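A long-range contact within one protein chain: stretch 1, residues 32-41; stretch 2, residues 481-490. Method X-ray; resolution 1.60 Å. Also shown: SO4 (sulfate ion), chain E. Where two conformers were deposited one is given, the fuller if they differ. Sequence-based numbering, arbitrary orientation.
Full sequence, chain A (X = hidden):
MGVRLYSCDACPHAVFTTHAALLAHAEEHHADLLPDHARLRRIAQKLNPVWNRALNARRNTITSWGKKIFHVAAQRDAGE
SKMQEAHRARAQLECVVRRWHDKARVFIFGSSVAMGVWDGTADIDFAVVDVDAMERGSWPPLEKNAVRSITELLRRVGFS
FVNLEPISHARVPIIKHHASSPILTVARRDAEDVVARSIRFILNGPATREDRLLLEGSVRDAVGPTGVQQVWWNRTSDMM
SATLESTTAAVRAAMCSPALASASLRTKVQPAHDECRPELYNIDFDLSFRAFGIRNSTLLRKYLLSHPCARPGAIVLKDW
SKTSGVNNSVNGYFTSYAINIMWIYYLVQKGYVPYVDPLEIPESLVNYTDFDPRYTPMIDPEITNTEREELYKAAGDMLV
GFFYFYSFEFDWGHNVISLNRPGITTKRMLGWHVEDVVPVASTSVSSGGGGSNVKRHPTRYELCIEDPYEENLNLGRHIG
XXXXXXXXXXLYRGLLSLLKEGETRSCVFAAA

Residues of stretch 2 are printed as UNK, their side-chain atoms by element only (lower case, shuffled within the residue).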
# COMPACT_ATOMS: atom_id res chain seq x y z
N ASP A 32 3.25 10.05 32.60
CA ASP A 32 4.30 9.12 32.12
C ASP A 32 4.03 8.54 30.73
O ASP A 32 4.95 8.13 30.02
CB ASP A 32 4.52 7.97 33.12
CG ASP A 32 3.32 7.04 33.21
OD1 ASP A 32 2.25 7.50 33.70
OD2 ASP A 32 3.43 5.86 32.80
N LEU A 33 2.76 8.50 30.33
CA LEU A 33 2.39 7.92 29.06
C LEU A 33 2.40 8.96 27.95
O LEU A 33 2.46 8.62 26.77
CB LEU A 33 1.01 7.26 29.17
CG LEU A 33 1.00 6.08 30.13
CD1 LEU A 33 -0.38 5.46 30.16
CD2 LEU A 33 2.04 5.04 29.67
N LEU A 34 2.34 10.23 28.33
CA LEU A 34 2.32 11.30 27.36
C LEU A 34 3.23 12.42 27.86
O LEU A 34 2.78 13.55 28.07
CB LEU A 34 0.87 11.79 27.16
CG LEU A 34 0.03 11.96 28.42
CD1 LEU A 34 -0.71 13.33 28.43
CD2 LEU A 34 -0.98 10.83 28.57
N PRO A 35 4.53 12.11 28.03
CA PRO A 35 5.44 12.99 28.77
C PRO A 35 5.71 14.35 28.13
O PRO A 35 6.12 15.27 28.85
CB PRO A 35 6.73 12.18 28.84
CG PRO A 35 6.68 11.32 27.62
CD PRO A 35 5.24 10.94 27.47
N ASP A 36 5.51 14.48 26.82
CA ASP A 36 5.83 15.74 26.15
C ASP A 36 4.58 16.51 25.77
O ASP A 36 4.68 17.60 25.20
CB ASP A 36 6.68 15.49 24.90
CG ASP A 36 8.03 14.85 25.23
OD1 ASP A 36 8.62 15.25 26.25
OD2 ASP A 36 8.49 13.97 24.47
N HIS A 37 3.40 15.97 26.06
CA HIS A 37 2.17 16.60 25.60
C HIS A 37 1.99 18.03 26.10
O HIS A 37 1.85 18.96 25.30
CB HIS A 37 0.92 15.78 25.95
CG HIS A 37 -0.35 16.39 25.46
ND1 HIS A 37 -1.27 16.99 26.31
CD2 HIS A 37 -0.84 16.54 24.21
CE1 HIS A 37 -2.27 17.46 25.58
NE2 HIS A 37 -2.03 17.21 24.31
N ALA A 38 1.95 18.21 27.41
CA ALA A 38 1.66 19.53 27.98
C ALA A 38 2.70 20.56 27.55
O ALA A 38 2.35 21.70 27.25
CB ALA A 38 1.58 19.44 29.48
N ARG A 39 3.96 20.14 27.51
CA ARG A 39 5.09 21.00 27.15
C ARG A 39 5.08 21.47 25.70
O ARG A 39 5.26 22.66 25.42
CB ARG A 39 6.40 20.27 27.43
CG ARG A 39 7.63 21.13 27.15
CD ARG A 39 8.91 20.43 27.56
NE ARG A 39 9.09 19.18 26.82
CZ ARG A 39 9.64 19.11 25.61
NH1 ARG A 39 10.08 20.20 25.01
NH2 ARG A 39 9.75 17.94 25.01
N LEU A 40 4.87 20.55 24.77
CA LEU A 40 4.84 20.95 23.37
C LEU A 40 3.57 21.72 23.05
O LEU A 40 3.58 22.61 22.20
CB LEU A 40 4.98 19.74 22.45
CG LEU A 40 6.35 19.05 22.49
CD1 LEU A 40 6.42 17.95 21.43
CD2 LEU A 40 7.49 20.07 22.32
N ARG A 41 2.46 21.36 23.71
CA ARG A 41 1.21 22.10 23.54
C ARG A 41 1.41 23.54 23.95
O ARG A 41 0.93 24.46 23.27
CB ARG A 41 0.06 21.47 24.35
CG ARG A 41 -1.22 22.30 24.46
CD ARG A 41 -2.36 21.41 25.00
NE ARG A 41 -3.58 22.11 25.38
CZ ARG A 41 -4.66 22.22 24.61
NH1 ARG A 41 -4.68 21.67 23.40
NH2 ARG A 41 -5.73 22.87 25.05
N UNK A 481 -7.94 7.68 25.34
CA UNK A 481 -7.52 9.05 25.66
C UNK A 481 -6.01 9.24 25.78
O UNK A 481 -5.47 10.19 25.18
c UNK A 481 -7.98 11.14 27.02
c UNK A 481 -8.26 9.62 26.89
c UNK A 481 -7.92 8.87 28.18
N UNK A 482 -5.31 8.38 26.51
CA UNK A 482 -3.86 8.57 26.62
C UNK A 482 -3.19 8.34 25.28
O UNK A 482 -2.29 9.11 24.89
o UNK A 482 -3.40 6.32 27.50
c UNK A 482 -3.21 7.71 27.76
c UNK A 482 -3.82 8.07 29.06
N UNK A 483 -3.64 7.35 24.52
CA UNK A 483 -3.04 7.16 23.20
C UNK A 483 -3.30 8.40 22.34
O UNK A 483 -2.45 8.81 21.55
c UNK A 483 -3.26 3.43 22.11
c UNK A 483 -2.74 2.13 22.71
c UNK A 483 -3.04 4.59 23.08
c UNK A 483 -3.60 5.89 22.52
n UNK A 483 -2.95 0.98 21.78
N UNK A 484 -4.48 9.02 22.50
CA UNK A 484 -4.84 10.16 21.63
C UNK A 484 -3.92 11.34 21.94
O UNK A 484 -3.58 12.11 21.04
o UNK A 484 -6.55 11.28 23.01
c UNK A 484 -6.32 10.58 21.79
N UNK A 485 -3.50 11.45 23.19
CA UNK A 485 -2.66 12.59 23.57
C UNK A 485 -1.23 12.34 23.09
O UNK A 485 -0.49 13.30 22.82
c UNK A 485 -4.20 13.71 26.95
c UNK A 485 -4.62 14.50 24.58
c UNK A 485 -4.15 13.33 25.47
c UNK A 485 -2.74 12.84 25.07
N UNK A 486 -0.83 11.07 22.98
CA UNK A 486 0.42 10.73 22.29
C UNK A 486 0.38 11.18 20.84
O UNK A 486 1.37 11.72 20.32
n UNK A 486 4.57 6.31 22.85
c UNK A 486 3.62 6.79 23.64
c UNK A 486 1.25 7.32 24.05
c UNK A 486 1.09 8.84 23.86
n UNK A 486 3.92 7.26 24.84
c UNK A 486 0.76 9.23 22.42
n UNK A 486 2.35 6.80 23.23
N UNK A 487 -0.75 10.99 20.17
CA UNK A 487 -0.91 11.45 18.80
C UNK A 487 -0.86 12.97 18.73
O UNK A 487 -0.13 13.54 17.92
c UNK A 487 -2.41 11.54 16.78
c UNK A 487 -2.19 9.41 18.09
c UNK A 487 -2.23 10.94 18.18
N UNK A 488 -1.64 13.64 19.57
CA UNK A 488 -1.61 15.10 19.60
C UNK A 488 -0.21 15.63 19.85
O UNK A 488 0.18 16.65 19.27
n UNK A 488 -6.50 17.79 20.19
c UNK A 488 -2.57 15.66 20.66
n UNK A 488 -5.26 19.56 19.41
c UNK A 488 -5.42 18.25 19.54
n UNK A 488 -4.51 17.43 19.01
c UNK A 488 -4.07 15.39 20.38
c UNK A 488 -4.58 15.96 19.04
N UNK A 489 0.55 14.97 20.73
CA UNK A 489 1.94 15.37 20.99
C UNK A 489 2.74 15.43 19.71
O UNK A 489 3.45 16.42 19.45
c UNK A 489 2.68 14.38 21.93
o UNK A 489 2.04 14.37 23.21
c UNK A 489 4.12 14.80 22.16
N UNK A 490 2.63 14.36 18.91
CA UNK A 490 3.39 14.30 17.66
C UNK A 490 2.93 15.33 16.63
O UNK A 490 3.76 15.83 15.85
c UNK A 490 4.00 11.81 18.01
o UNK A 490 6.22 12.76 17.77
o UNK A 490 5.72 11.83 19.70
c UNK A 490 5.41 12.15 18.51
c UNK A 490 3.38 12.88 17.07
S SO4 E . 11.33 17.88 21.54
O1 SO4 E . 10.99 16.84 22.51
O2 SO4 E . 10.42 17.81 20.38
O3 SO4 E . 12.71 17.68 21.09
O4 SO4 E . 11.20 19.18 22.19
O HOH W 1 5.79 7.20 27.27
O HOH W 2 -6.85 21.67 21.44

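Position 481 carries three carbons, one bearing the other two. They fork at CB, and none comes near stretch 1. This is Val 481.

Position 482 has a carbon carrying one oxygen and one carbon. Its CB points toward stretch 1 and lies 3.9 Å from Leu 34 CD2. A hydroxyl and a methyl on one CB make Thr 482. Its OG1 is hydrogen-bonded elsewhere in the structure and sits 4.1 Å from Leu 33 CD1.

Position 483 has four carbons in a row ending in nitrogen and points away from stretch 1. It is Lys 483.

Position 484 has one carbon and one oxygen, out of reach of stretch 1. It is Ser 484.

Position 485 has four carbons, forked at the second, and points toward stretch 1. This is Leu 485. Its CD1 packs on Leu 34 CD1 at 3.8 Å. Its CD2 lies over one face of the His 37 ring, 4.1 Å from the centroid, in a CH-pi contact.

Position 486 has three carbons, a nitrogen, then a carbon carrying two more nitrogens. That guanidinium identifies Arg 486. The chain leaves sideways, but its end comes nearer: NH1 donates to Leu 33 O at 2.8 Å. A water also accepts a weak bond from NH1 and donates to Asp 32 O.

Position 487 has three carbons branching at CB and points away. It is Val 487.

Position 488 again shows three carbons, a nitrogen and a carbon with two nitrogens. Its CB lies 4.0 Å from His 37 NE2, near the ring plane. It is Arg 488. Its NH2 is 4.6 Å from Arg 41 NH1, a close pair of like charges; both donate to one water, Arg 488 weakly.

Position 489 has a carbon carrying one oxygen and one carbon. The oxygen is 3.3 Å from His 37 CA. It is Thr 489. OG1 donates to Leu 485 O at 2.8 Å, while CG2 meets Asp 36 CB at 3.8 Å.

Position 490 has three carbons, the third carrying two oxygens, and no contact with stretch 1. It is Glu 490.

The contact is mostly packing, burying 524 Å². Leu 34 fits against Thr 482 and Leu 485, and His 37 against Leu 485, Arg 488 and Thr 489. One direct hydrogen bond, from Arg 486 NH1 to Leu 33 O, ties the loop before helix 37-41 to the long helix.

Stretch 2 (481-490) VTKSLRVRTE
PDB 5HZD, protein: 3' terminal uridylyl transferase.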